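Local coordinates for cephalosporin acylase (Bacillus halodurans, PDB 2NLZ), which probably hydrolyses acyl amide bonds as an N-terminal nucleophile hydrolase of the gamma-glutamyltranspeptidase family, at residues D[275-280]-D[327-332]; D[284-289]-D[336-341]; D[296-301]-D[494-499]; D[303-308]-D[346-351]. The protein carries 1 engineered substitution. All coordinates share one frame; numbering follows the deposited sequence.

Contact 1 of 4, residues D[275-280]-D[327-332]; sequences VALEAL and QLLSDE
Leu329 pushes one methyl, CD1, against helix 274-283, and this is the close-packed part of the contact. CD1 lies 3.8 Å from Glu278 N and 4.1 Å from Leu277 CB, so it beds between two successive residues of the helix. The other methyl meets the branch end of Leu277, CD2 of Leu329 to CD2 of Leu277 at 4.2 Å, where the two side chains cross at a slant. Glu278 and Leu329 also mark the nearest backbone approach, with their CA atoms 5.6 Å apart. Glu278 sets CG trans to its own N (chi1 -176°) and runs on extended, which carries its methylenes past Leu328: Glu278 CG is 3.7 Å from Leu328 O. Beyond that, Glu278 OE1 passes methyl CD2 of Leu328 at 4.2 Å, and the other carboxylate oxygen lies near the like-charged Asp310, which Arg337 also meets in a salt bridge.

At Leu329 the chain leaves helical angles, and beyond it the packing ends. Ser330 is the N-cap of helix 331-338; its OG also bonds back to Gln327 O at 3.0 Å, while Asp331 and Glu332 face solvent. On the buried side, Leu277 continues onto Ile255 and Ile257 of strand 250-259 and Val264 of strand 262-266, with Leu329 also on Ile257, while Val275 and Ala279 pack on helix 294-314.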
loop_
_atom_site.group_PDB
_atom_site.type_symbol
_atom_site.label_atom_id
_atom_site.label_comp_id
_atom_site.label_asym_id
_atom_site.label_seq_id
_atom_site.Cartn_x
_atom_site.Cartn_y
_atom_site.Cartn_z
ATOM N N VAL D 275 27.412 8.471 20.073
ATOM C CA VAL D 275 26.038 8.971 20.023
ATOM C C VAL D 275 25.038 7.832 19.991
ATOM O O VAL D 275 24.094 7.812 20.774
ATOM C CB VAL D 275 25.811 9.910 18.820
ATOM C CG1 VAL D 275 24.355 10.323 18.725
ATOM C CG2 VAL D 275 26.698 11.141 18.942
ATOM N N ALA D 276 25.262 6.878 19.096
ATOM C CA ALA D 276 24.427 5.680 19.024
ATOM C C ALA D 276 24.348 5.001 20.378
ATOM O O ALA D 276 23.263 4.728 20.876
ATOM C CB ALA D 276 24.976 4.711 17.987
ATOM N N LEU D 277 25.520 4.763 20.964
ATOM C CA LEU D 277 25.672 4.131 22.277
ATOM C C LEU D 277 24.908 4.828 23.416
ATOM O O LEU D 277 24.150 4.192 24.155
ATOM C CB LEU D 277 27.160 4.025 22.611
ATOM C CG LEU D 277 27.848 2.675 22.398
ATOM C CD1 LEU D 277 27.223 1.879 21.299
ATOM C CD2 LEU D 277 29.313 2.863 22.116
ATOM N N GLU D 278 25.104 6.135 23.543
ATOM C CA GLU D 278 24.402 6.928 24.542
ATOM C C GLU D 278 22.883 6.914 24.310
ATOM O O GLU D 278 22.104 6.720 25.254
ATOM C CB GLU D 278 24.934 8.363 24.552
ATOM C CG GLU D 278 24.315 9.240 25.628
ATOM C CD GLU D 278 24.739 10.688 25.513
ATOM O OE1 GLU D 278 25.819 10.971 24.952
ATOM O OE2 GLU D 278 23.980 11.552 25.982
ATOM N N ALA D 279 22.471 7.106 23.059
ATOM C CA ALA D 279 21.057 7.024 22.705
ATOM C C ALA D 279 20.468 5.674 23.108
ATOM O O ALA D 279 19.455 5.632 23.805
ATOM C CB ALA D 279 20.843 7.296 21.222
ATOM N N LEU D 280 21.114 4.581 22.707
ATOM C CA LEU D 280 20.654 3.249 23.119
ATOM C C LEU D 280 20.551 3.134 24.636
ATOM O O LEU D 280 19.637 2.478 25.154
ATOM C CB LEU D 280 21.545 2.122 22.575
ATOM C CG LEU D 280 21.161 1.378 21.287
ATOM C CD1 LEU D 280 19.665 1.484 21.000
ATOM C CD2 LEU D 280 21.964 1.874 20.098
ATOM N N GLN D 327 31.729 8.719 31.487
ATOM C CA GLN D 327 30.680 9.567 32.048
ATOM C C GLN D 327 29.457 9.637 31.142
ATOM O O GLN D 327 28.327 9.545 31.626
ATOM C CB GLN D 327 31.202 10.982 32.324
ATOM C CG GLN D 327 32.026 11.122 33.593
ATOM C CD GLN D 327 32.554 12.534 33.790
ATOM O OE1 GLN D 327 32.986 13.188 32.838
ATOM N NE2 GLN D 327 32.531 13.007 35.034
ATOM N N LEU D 328 29.680 9.792 29.834
ATOM C CA LEU D 328 28.582 9.894 28.870
ATOM C C LEU D 328 27.830 8.573 28.733
ATOM O O LEU D 328 26.617 8.555 28.462
ATOM C CB LEU D 328 29.084 10.338 27.495
ATOM C CG LEU D 328 29.668 11.743 27.356
ATOM C CD1 LEU D 328 30.430 11.846 26.054
ATOM C CD2 LEU D 328 28.600 12.835 27.451
ATOM N N LEU D 329 28.551 7.474 28.939
ATOM C CA LEU D 329 27.987 6.147 28.749
ATOM C C LEU D 329 27.486 5.479 30.035
ATOM O O LEU D 329 27.134 4.295 30.039
ATOM C CB LEU D 329 29.007 5.266 28.029
ATOM C CG LEU D 329 28.803 5.065 26.519
ATOM C CD1 LEU D 329 28.185 6.279 25.828
ATOM C CD2 LEU D 329 30.103 4.636 25.838
ATOM N N SER D 330 27.438 6.248 31.118
ATOM C CA SER D 330 27.073 5.716 32.428
ATOM C C SER D 330 25.561 5.627 32.603
ATOM O O SER D 330 24.821 6.454 32.060
ATOM C CB SER D 330 27.686 6.569 33.546
ATOM O OG SER D 330 26.998 7.799 33.696
ATOM N N ASP D 331 25.127 4.625 33.375
ATOM C CA ASP D 331 23.713 4.358 33.646
ATOM C C ASP D 331 22.978 5.492 34.356
ATOM O O ASP D 331 21.792 5.718 34.093
ATOM C CB ASP D 331 23.547 3.065 34.448
ATOM C CG ASP D 331 23.844 1.826 33.629
ATOM O OD1 ASP D 331 23.842 1.904 32.380
ATOM O OD2 ASP D 331 24.080 0.764 34.237
ATOM N N GLU D 332 23.671 6.200 35.251
ATOM C CA GLU D 332 23.050 7.309 35.988
ATOM C C GLU D 332 22.901 8.570 35.139
ATOM O O GLU D 332 21.987 9.366 35.363
ATOM C CB GLU D 332 23.767 7.615 37.315
ATOM C CG GLU D 332 25.282 7.827 37.223
ATOM C CD GLU D 332 26.087 6.574 37.567
ATOM O OE1 GLU D 332 25.769 5.481 37.042
ATOM O OE2 GLU D 332 27.047 6.685 38.361
#

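Contact 2 of 4, residues D[284-289]-D[336-341]; sequences KGFEFY and ERRKEI
Gly285 and Arg338 face each other at the nearest backbone approach, their CA atoms 7.9 Å apart, where the loop after helix 274-283 passes Arg338 of helix 331-338. The gap is bridged by the arginine, whose side chain leaves the helix toward the loop, then bends at its third torsion (chi3 26°), turning the guanidinium over the glycine. Gly285 CA lies over one face of that group, off towards its rim, 3.8 Å from Arg338 NE. A CB on Gly285 would point toward the arginine. Arg338 NE makes its hydrogen bond outside this pair, to Ile282 O near the end of helix 274-283.

Phe286 meets the aliphatic part of the same side chain. Arg338 CD sits over one face of the ring, 4.2 Å from the centroid and 20° off the normal, a CH-pi contact, and Arg338 CG closes on Phe286 CZ at 3.9 Å. The guanidinium plane stands 80° from the ring, and CD is the atom over the face, with CG beyond the rim at CZ. Ile341 comes from another direction, in the plane of the ring, with its CD1 3.8 Å from Phe286 CE2.

This is a surface contact, and further along the loop Tyr289 stacks on Tyr289 of the second subunit. Ile341 continues inward onto Ile282 of helix 274-283 and Leu306 of helix 294-314, and Phe286 also touches Lys299 of the latter helix.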
loop_
_atom_site.group_PDB
_atom_site.type_symbol
_atom_site.label_atom_id
_atom_site.label_comp_id
_atom_site.label_asym_id
_atom_site.label_seq_id
_atom_site.Cartn_x
_atom_site.Cartn_y
_atom_site.Cartn_z
ATOM N N LYS D 284 17.211 2.379 26.583
ATOM C CA LYS D 284 17.311 1.123 27.346
ATOM C C LYS D 284 16.338 1.009 28.524
ATOM O O LYS D 284 15.887 -0.085 28.852
ATOM C CB LYS D 284 18.730 1.037 27.903
ATOM C CG LYS D 284 19.248 -0.318 28.249
ATOM C CD LYS D 284 20.771 -0.249 28.211
ATOM C CE LYS D 284 21.415 -0.181 29.586
ATOM N NZ LYS D 284 21.925 -1.523 30.014
ATOM N N GLY D 285 16.044 2.137 29.171
ATOM C CA GLY D 285 15.182 2.160 30.350
ATOM C C GLY D 285 13.695 2.029 30.075
ATOM O O GLY D 285 12.911 1.801 30.992
ATOM N N PHE D 286 13.298 2.191 28.817
ATOM C CA PHE D 286 11.925 1.930 28.405
ATOM C C PHE D 286 11.793 0.517 27.846
ATOM O O PHE D 286 12.740 -0.036 27.281
ATOM C CB PHE D 286 11.494 2.903 27.312
ATOM C CG PHE D 286 11.664 4.352 27.668
ATOM C CD1 PHE D 286 11.001 4.904 28.763
ATOM C CD2 PHE D 286 12.445 5.182 26.866
ATOM C CE1 PHE D 286 11.134 6.258 29.075
ATOM C CE2 PHE D 286 12.584 6.541 27.163
ATOM C CZ PHE D 286 11.926 7.082 28.275
ATOM N N GLU D 287 10.608 -0.061 28.002
ATOM C CA GLU D 287 10.258 -1.296 27.310
ATOM C C GLU D 287 9.519 -0.907 26.024
ATOM O O GLU D 287 9.071 0.236 25.887
ATOM C CB GLU D 287 9.392 -2.204 28.203
ATOM C CG GLU D 287 9.978 -2.538 29.586
ATOM C CD GLU D 287 11.235 -3.395 29.517
ATOM O OE1 GLU D 287 11.323 -4.269 28.629
ATOM O OE2 GLU D 287 12.134 -3.196 30.360
ATOM N N PHE D 288 9.398 -1.835 25.076
ATOM C CA PHE D 288 8.764 -1.522 23.782
ATOM C C PHE D 288 7.734 -2.554 23.319
ATOM O O PHE D 288 6.542 -2.240 23.182
ATOM C CB PHE D 288 9.829 -1.295 22.704
ATOM C CG PHE D 288 10.696 -0.109 22.973
ATOM C CD1 PHE D 288 10.216 1.176 22.758
ATOM C CD2 PHE D 288 11.978 -0.266 23.475
ATOM C CE1 PHE D 288 11.000 2.281 23.023
ATOM C CE2 PHE D 288 12.767 0.846 23.739
ATOM C CZ PHE D 288 12.270 2.121 23.515
ATOM N N TYR D 289 8.223 -3.773 23.085
ATOM C CA TYR D 289 7.429 -4.937 22.658
ATOM C C TYR D 289 7.084 -4.934 21.164
ATOM O O TYR D 289 7.344 -5.926 20.481
ATOM C CB TYR D 289 6.190 -5.178 23.550
ATOM C CG TYR D 289 6.493 -5.212 25.044
ATOM C CD1 TYR D 289 7.265 -6.235 25.601
ATOM C CD2 TYR D 289 6.003 -4.220 25.898
ATOM C CE1 TYR D 289 7.543 -6.265 26.966
ATOM C CE2 TYR D 289 6.274 -4.243 27.264
ATOM C CZ TYR D 289 7.044 -5.265 27.789
ATOM O OH TYR D 289 7.310 -5.282 29.139
ATOM N N GLU D 336 19.512 10.407 33.918
ATOM C CA GLU D 336 19.385 11.870 33.955
ATOM C C GLU D 336 18.765 12.481 32.697
ATOM O O GLU D 336 17.899 13.352 32.785
ATOM C CB GLU D 336 20.748 12.518 34.223
ATOM C CG GLU D 336 21.074 12.699 35.696
ATOM C CD GLU D 336 20.439 13.946 36.265
ATOM O OE1 GLU D 336 20.853 15.054 35.861
ATOM O OE2 GLU D 336 19.530 13.818 37.112
ATOM N N ARG D 337 19.227 12.029 31.535
ATOM C CA ARG D 337 18.724 12.501 30.250
ATOM C C ARG D 337 17.318 11.967 29.969
ATOM O O ARG D 337 16.478 12.674 29.417
ATOM C CB ARG D 337 19.663 12.048 29.133
ATOM C CG ARG D 337 21.104 12.509 29.278
ATOM C CD ARG D 337 21.471 13.539 28.229
ATOM N NE ARG D 337 20.826 14.823 28.470
ATOM C CZ ARG D 337 20.837 15.844 27.619
ATOM N NH1 ARG D 337 21.464 15.741 26.460
ATOM N NH2 ARG D 337 20.213 16.971 27.924
ATOM N N ARG D 338 17.073 10.712 30.360
ATOM C CA ARG D 338 15.793 10.022 30.150
ATOM C C ARG D 338 14.645 10.644 30.950
ATOM O O ARG D 338 13.471 10.475 30.611
ATOM C CB ARG D 338 15.956 8.514 30.427
ATOM C CG ARG D 338 14.738 7.773 30.951
ATOM C CD ARG D 338 14.871 6.267 30.769
ATOM N NE ARG D 338 16.259 5.796 30.726
ATOM C CZ ARG D 338 16.940 5.351 31.776
ATOM N NH1 ARG D 338 18.191 4.937 31.630
ATOM N NH2 ARG D 338 16.371 5.326 32.973
ATOM N N LYS D 339 14.994 11.382 32.000
ATOM C CA LYS D 339 14.017 12.155 32.762
ATOM C C LYS D 339 13.544 13.376 31.981
ATOM O O LYS D 339 12.468 13.904 32.245
ATOM C CB LYS D 339 14.585 12.591 34.116
ATOM C CG LYS D 339 14.493 11.526 35.210
ATOM C CD LYS D 339 14.580 12.142 36.608
ATOM C CE LYS D 339 15.917 12.833 36.849
ATOM N NZ LYS D 339 15.873 13.669 38.076
ATOM N N GLU D 340 14.344 13.818 31.014
ATOM C CA GLU D 340 13.949 14.949 30.185
ATOM C C GLU D 340 12.993 14.560 29.060
ATOM O O GLU D 340 12.389 15.430 28.430
ATOM C CB GLU D 340 15.161 15.703 29.638
ATOM C CG GLU D 340 15.960 16.425 30.711
ATOM C CD GLU D 340 16.547 17.731 30.224
ATOM O OE1 GLU D 340 17.665 18.073 30.662
ATOM O OE2 GLU D 340 15.890 18.415 29.407
ATOM N N ILE D 341 12.860 13.259 28.810
ATOM C CA ILE D 341 11.893 12.766 27.835
ATOM C C ILE D 341 10.498 12.787 28.448
ATOM O O ILE D 341 10.220 12.065 29.410
ATOM C CB ILE D 341 12.229 11.337 27.339
ATOM C CG1 ILE D 341 13.611 11.307 26.685
ATOM C CG2 ILE D 341 11.169 10.843 26.354
ATOM C CD1 ILE D 341 14.050 9.944 26.217
#

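Contact 3 of 4, residues D[296-301]-D[494-499]; sequences TYHKQI and VRRGHK
A Schellman motif that ends helix 487-495 presents Arg496 and His498 to His298 of helix 294-314. Gly497, with its positive phi, is the C-prime residue of the turn, and its N bonds to Val494 O at 2.9 Å. His298 swings CG to the far side from its backbone N, which sends the ring out from the helix to meet both partners. At its edge, His298 ND1 and His498 NE2 share a bent hydrogen bond of 3.0 Å, in which either nitrogen could be the donor; the rings meet rim to rim with planes at 79°. Over one face of His298, Arg496 NE sits above the ring centre, the guanidinium tilted 53° against the ring, and Arg496 NH2 reaches His298 CD2 at 3.5 Å. Ile301, one turn on, lays CG2 3.7 Å from His498 CE1. A leucine in place of His298 would probably leave His498 NE2 without its mate and strip Arg496 of the ring beneath it. His298 NE2 bonds weakly to Gly342 O, and Arg496 NE, the atom over the ring, weakly to Glu343 O. Ile301 continues onto Val479 of strand 478-481, while His498 also touches Glu302 and Lys305 farther along helix 294-314.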
loop_
_atom_site.group_PDB
_atom_site.type_symbol
_atom_site.label_atom_id
_atom_site.label_comp_id
_atom_site.label_asym_id
_atom_site.label_seq_id
_atom_site.Cartn_x
_atom_site.Cartn_y
_atom_site.Cartn_z
ATOM N N THR D 296 6.930 3.992 20.446
ATOM C CA THR D 296 8.266 3.499 20.112
ATOM C C THR D 296 9.075 4.524 19.344
ATOM O O THR D 296 10.180 4.857 19.772
ATOM C CB THR D 296 8.216 2.192 19.316
ATOM O OG1 THR D 296 7.445 1.229 20.038
ATOM C CG2 THR D 296 9.609 1.642 19.122
ATOM N N TYR D 297 8.527 5.035 18.237
ATOM C CA TYR D 297 9.229 6.049 17.436
ATOM C C TYR D 297 9.531 7.294 18.256
ATOM O O TYR D 297 10.611 7.857 18.141
ATOM C CB TYR D 297 8.470 6.420 16.153
ATOM C CG TYR D 297 8.508 5.348 15.081
ATOM C CD1 TYR D 297 9.665 5.127 14.318
ATOM C CD2 TYR D 297 7.383 4.560 14.813
ATOM C CE1 TYR D 297 9.708 4.127 13.328
ATOM C CE2 TYR D 297 7.410 3.566 13.826
ATOM C CZ TYR D 297 8.574 3.354 13.084
ATOM O OH TYR D 297 8.588 2.374 12.105
ATOM N N HIS D 298 8.591 7.695 19.108
ATOM C CA HIS D 298 8.789 8.868 19.962
ATOM C C HIS D 298 10.013 8.724 20.851
ATOM O O HIS D 298 10.911 9.576 20.820
ATOM C CB HIS D 298 7.555 9.144 20.818
ATOM C CG HIS D 298 7.671 10.372 21.670
ATOM N ND1 HIS D 298 7.740 11.644 21.142
ATOM C CD2 HIS D 298 7.706 10.520 23.016
ATOM C CE1 HIS D 298 7.820 12.524 22.124
ATOM N NE2 HIS D 298 7.808 11.867 23.273
ATOM N N LYS D 299 10.050 7.640 21.627
ATOM C CA LYS D 299 11.185 7.377 22.510
ATOM C C LYS D 299 12.502 7.251 21.722
ATOM O O LYS D 299 13.511 7.839 22.123
ATOM C CB LYS D 299 10.921 6.154 23.390
ATOM C CG LYS D 299 9.825 6.372 24.426
ATOM C CD LYS D 299 9.301 5.042 24.958
ATOM C CE LYS D 299 8.250 5.247 26.030
ATOM N NZ LYS D 299 7.661 3.941 26.426
ATOM N N GLN D 300 12.478 6.518 20.602
ATOM C CA GLN D 300 13.627 6.456 19.696
ATOM C C GLN D 300 14.124 7.863 19.412
ATOM O O GLN D 300 15.232 8.214 19.809
ATOM C CB GLN D 300 13.273 5.787 18.360
ATOM C CG GLN D 300 13.170 4.278 18.384
ATOM C CD GLN D 300 12.939 3.672 17.002
ATOM O OE1 GLN D 300 12.046 4.090 16.281
ATOM N NE2 GLN D 300 13.737 2.671 16.643
ATOM N N ILE D 301 13.280 8.658 18.750
ATOM C CA ILE D 301 13.610 10.023 18.291
ATOM C C ILE D 301 14.055 10.959 19.430
ATOM O O ILE D 301 15.031 11.700 19.288
ATOM C CB ILE D 301 12.425 10.657 17.477
ATOM C CG1 ILE D 301 12.192 9.895 16.175
ATOM C CG2 ILE D 301 12.679 12.115 17.132
ATOM C CD1 ILE D 301 10.798 10.073 15.595
ATOM N N VAL D 494 3.279 14.396 15.034
ATOM C CA VAL D 494 3.108 15.843 14.838
ATOM C C VAL D 494 2.237 16.464 15.942
ATOM O O VAL D 494 2.519 17.570 16.429
ATOM C CB VAL D 494 2.509 16.169 13.440
ATOM C CG1 VAL D 494 2.379 17.675 13.235
ATOM C CG2 VAL D 494 3.365 15.575 12.353
ATOM N N ARG D 495 1.194 15.731 16.336
ATOM C CA ARG D 495 0.329 16.137 17.430
ATOM C C ARG D 495 1.100 16.148 18.744
ATOM O O ARG D 495 0.752 16.885 19.658
ATOM C CB ARG D 495 -0.890 15.219 17.521
ATOM C CG ARG D 495 -1.979 15.548 16.519
ATOM C CD ARG D 495 -3.203 14.679 16.719
ATOM N NE ARG D 495 -3.282 13.584 15.752
ATOM C CZ ARG D 495 -3.056 12.303 16.032
ATOM N NH1 ARG D 495 -2.720 11.929 17.264
ATOM N NH2 ARG D 495 -3.167 11.399 15.065
ATOM N N ARG D 496 2.160 15.343 18.823
ATOM C CA ARG D 496 3.053 15.336 19.985
ATOM C C ARG D 496 4.192 16.350 19.847
ATOM O O ARG D 496 5.122 16.372 20.655
ATOM C CB ARG D 496 3.596 13.933 20.252
ATOM C CG ARG D 496 2.554 12.990 20.825
ATOM C CD ARG D 496 3.066 11.570 20.818
ATOM N NE ARG D 496 3.857 11.245 22.001
ATOM C CZ ARG D 496 3.560 10.265 22.850
ATOM N NH1 ARG D 496 2.484 9.508 22.647
ATOM N NH2 ARG D 496 4.341 10.031 23.898
ATOM N N GLY D 497 4.120 17.190 18.821
ATOM C CA GLY D 497 5.014 18.342 18.742
ATOM C C GLY D 497 6.132 18.279 17.725
ATOM O O GLY D 497 6.754 19.305 17.428
ATOM N N HIS D 498 6.388 17.087 17.191
ATOM C CA HIS D 498 7.460 16.893 16.216
ATOM C C HIS D 498 7.161 17.592 14.900
ATOM O O HIS D 498 6.060 17.459 14.356
ATOM C CB HIS D 498 7.682 15.405 15.942
ATOM C CG HIS D 498 8.207 14.640 17.115
ATOM N ND1 HIS D 498 9.544 14.604 17.443
ATOM C CD2 HIS D 498 7.577 13.866 18.027
ATOM C CE1 HIS D 498 9.715 13.843 18.509
ATOM N NE2 HIS D 498 8.536 13.384 18.884
ATOM N N LYS D 499 8.140 18.337 14.391
ATOM C CA LYS D 499 8.031 18.936 13.062
ATOM C C LYS D 499 8.447 17.902 12.026
ATOM O O LYS D 499 9.582 17.895 11.564
ATOM C CB LYS D 499 8.897 20.197 12.941
ATOM C CG LYS D 499 8.525 21.368 13.868
ATOM C CD LYS D 499 7.333 22.179 13.348
ATOM C CE LYS D 499 6.825 23.184 14.387
ATOM N NZ LYS D 499 6.047 22.548 15.497
#

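Contact 4 of 4, residues D[303-308]-D[346-351]; sequences AMKLAF and LTPEPG
This is a helix-against-loop contact, partly buried, in which the irregular chain between helix 331-338 and strand 359-365 is laid along helix 294-314 by one lysine bond and a few apolar touches. Lys305 makes the bond: its NZ donates to Leu346 O at 2.9 Å, in the carbonyl plane and on a lone pair, with a C=O...N angle of 145°. A kink about the CG-CD bond of the lysine (chi3 74°) brings the amine round to that oxygen. Glu302, one turn earlier, forms a salt bridge with the same amine and also accepts from Leu346 N, so a lysine-glutamate pair grips both polar backbone atoms of Leu346.

Apolar groups fill in around this clamp. Leu346 holds CG between its N and its carbonyl carbon (chi1 54°), which turns the branch back to the helix; its CD1 meets Leu306 CD2 at 3.8 Å, the two side chains crossing at about a right angle. Pro348 lies against the base of the lysine, its CB 4.0 Å from Lys305 CB. Here the backbones are nearest, Leu306 CA to Pro348 CA at 5.6 Å. With a methionine in place of Lys305, Leu346 O is likely to lose its donor and Glu302 its counter-charge.

Farther along, the loop is poorly ordered, although Glu349 O probably takes a bond from Arg337 and Gly351 N gives one to Asp310. Lys305 and Pro348 both pack on Trp473 of strand 471-473, while Ala303, Met304 and Ala307 lean on helix 274-283.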
loop_
_atom_site.group_PDB
_atom_site.type_symbol
_atom_site.label_atom_id
_atom_site.label_comp_id
_atom_site.label_asym_id
_atom_site.label_seq_id
_atom_site.Cartn_x
_atom_site.Cartn_y
_atom_site.Cartn_z
ATOM N N ALA D 303 15.360 10.104 22.508
ATOM C CA ALA D 303 16.645 9.607 23.021
ATOM C C ALA D 303 17.792 9.979 22.095
ATOM O O ALA D 303 18.840 10.467 22.533
ATOM C CB ALA D 303 16.598 8.092 23.222
ATOM N N MET D 304 17.575 9.757 20.805
ATOM C CA MET D 304 18.565 10.104 19.802
ATOM C C MET D 304 18.903 11.578 19.902
ATOM O O MET D 304 20.075 11.943 19.917
ATOM C CB MET D 304 18.074 9.748 18.392
ATOM C CG MET D 304 19.060 10.068 17.263
ATOM S SD MET D 304 20.770 9.589 17.607
ATOM C CE MET D 304 20.642 7.804 17.653
ATOM N N LYS D 305 17.870 12.408 19.993
ATOM C CA LYS D 305 18.041 13.850 20.061
ATOM C C LYS D 305 18.961 14.261 21.194
ATOM O O LYS D 305 19.917 14.994 20.963
ATOM C CB LYS D 305 16.690 14.559 20.162
ATOM C CG LYS D 305 16.063 14.843 18.809
ATOM C CD LYS D 305 14.555 14.958 18.900
ATOM C CE LYS D 305 14.119 16.268 19.531
ATOM N NZ LYS D 305 12.647 16.286 19.775
ATOM N N LEU D 306 18.700 13.766 22.400
ATOM C CA LEU D 306 19.501 14.150 23.564
ATOM C C LEU D 306 20.964 13.738 23.424
ATOM O O LEU D 306 21.869 14.525 23.698
ATOM C CB LEU D 306 18.903 13.572 24.845
ATOM C CG LEU D 306 17.467 14.019 25.149
ATOM C CD1 LEU D 306 16.742 12.991 26.021
ATOM C CD2 LEU D 306 17.434 15.429 25.770
ATOM N N ALA D 307 21.169 12.510 22.961
ATOM C CA ALA D 307 22.492 11.959 22.749
ATOM C C ALA D 307 23.283 12.708 21.680
ATOM O O ALA D 307 24.503 12.871 21.799
ATOM C CB ALA D 307 22.378 10.485 22.383
ATOM N N PHE D 308 22.596 13.157 20.635
ATOM C CA PHE D 308 23.282 13.756 19.502
ATOM C C PHE D 308 23.843 15.134 19.841
ATOM O O PHE D 308 24.934 15.493 19.384
ATOM C CB PHE D 308 22.374 13.823 18.271
ATOM C CG PHE D 308 23.068 13.466 16.985
ATOM C CD1 PHE D 308 24.246 14.095 16.607
ATOM C CD2 PHE D 308 22.532 12.499 16.142
ATOM C CE1 PHE D 308 24.895 13.761 15.414
ATOM C CE2 PHE D 308 23.168 12.156 14.939
ATOM C CZ PHE D 308 24.356 12.788 14.581
ATOM N N LEU D 346 10.598 17.431 22.853
ATOM C CA LEU D 346 11.526 18.367 23.485
ATOM C C LEU D 346 12.408 19.117 22.486
ATOM O O LEU D 346 12.614 18.664 21.366
ATOM C CB LEU D 346 12.395 17.634 24.519
ATOM C CG LEU D 346 13.193 16.393 24.082
ATOM C CD1 LEU D 346 14.603 16.730 23.637
ATOM C CD2 LEU D 346 13.226 15.338 25.176
ATOM N N THR D 347 12.914 20.275 22.902
ATOM C CA THR D 347 13.967 20.974 22.173
ATOM C C THR D 347 15.273 20.495 22.803
ATOM O O THR D 347 15.458 20.641 24.011
ATOM C CB THR D 347 13.816 22.512 22.294
ATOM O OG1 THR D 347 12.469 22.886 21.984
ATOM C CG2 THR D 347 14.762 23.244 21.347
ATOM N N PRO D 348 16.177 19.906 21.997
ATOM C CA PRO D 348 17.313 19.179 22.563
ATOM C C PRO D 348 18.498 20.060 22.975
ATOM O O PRO D 348 18.960 20.888 22.190
ATOM C CB PRO D 348 17.704 18.224 21.435
ATOM C CG PRO D 348 17.300 18.921 20.189
ATOM C CD PRO D 348 16.196 19.890 20.522
ATOM N N GLU D 349 18.973 19.874 24.207
ATOM C CA GLU D 349 20.105 20.629 24.752
ATOM C C GLU D 349 21.152 19.674 25.338
ATOM O O GLU D 349 20.804 18.578 25.773
ATOM C CB GLU D 349 19.628 21.613 25.831
ATOM C CG GLU D 349 18.694 22.732 25.347
ATOM C CD GLU D 349 19.378 23.772 24.466
ATOM O OE1 GLU D 349 20.616 23.921 24.526
ATOM O OE2 GLU D 349 18.664 24.457 23.708
ATOM N N PRO D 350 22.438 20.078 25.342
ATOM C CA PRO D 350 23.495 19.256 25.926
ATOM C C PRO D 350 23.361 19.093 27.436
ATOM O O PRO D 350 22.695 19.893 28.086
ATOM C CB PRO D 350 24.768 20.044 25.607
ATOM C CG PRO D 350 24.401 20.970 24.520
ATOM C CD PRO D 350 22.982 21.320 24.771
ATOM N N GLY D 351 24.000 18.064 27.984
ATOM C CA GLY D 351 23.925 17.771 29.412
ATOM C C GLY D 351 25.201 18.088 30.170
ATOM O O GLY D 351 25.785 19.156 29.995
#

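How the contacts relate
The four contacts form a cluster on one side of the chain's centre, their own centres 12 to 20 Å apart, in which every pair but 1 and 3 touches. Along the chain, segments 275-280, 284-289, 296-301 and 303-308 come first, then 327-332, 336-341 and 346-351, with 494-499 last; contact 4 is nested inside the loop closed by contact 3, and all other pairs cross. Contacts 3 and 4 share helix 294-314, contacts 1 and 2 share helix 331-338. Phe288 of contact 2 packs on Thr296 and Lys299 of contact 3. Helices 274-283, 294-314 and 331-338 and the loop 346-351 are thus joined, with residues 494-499 added from much later in the sequence.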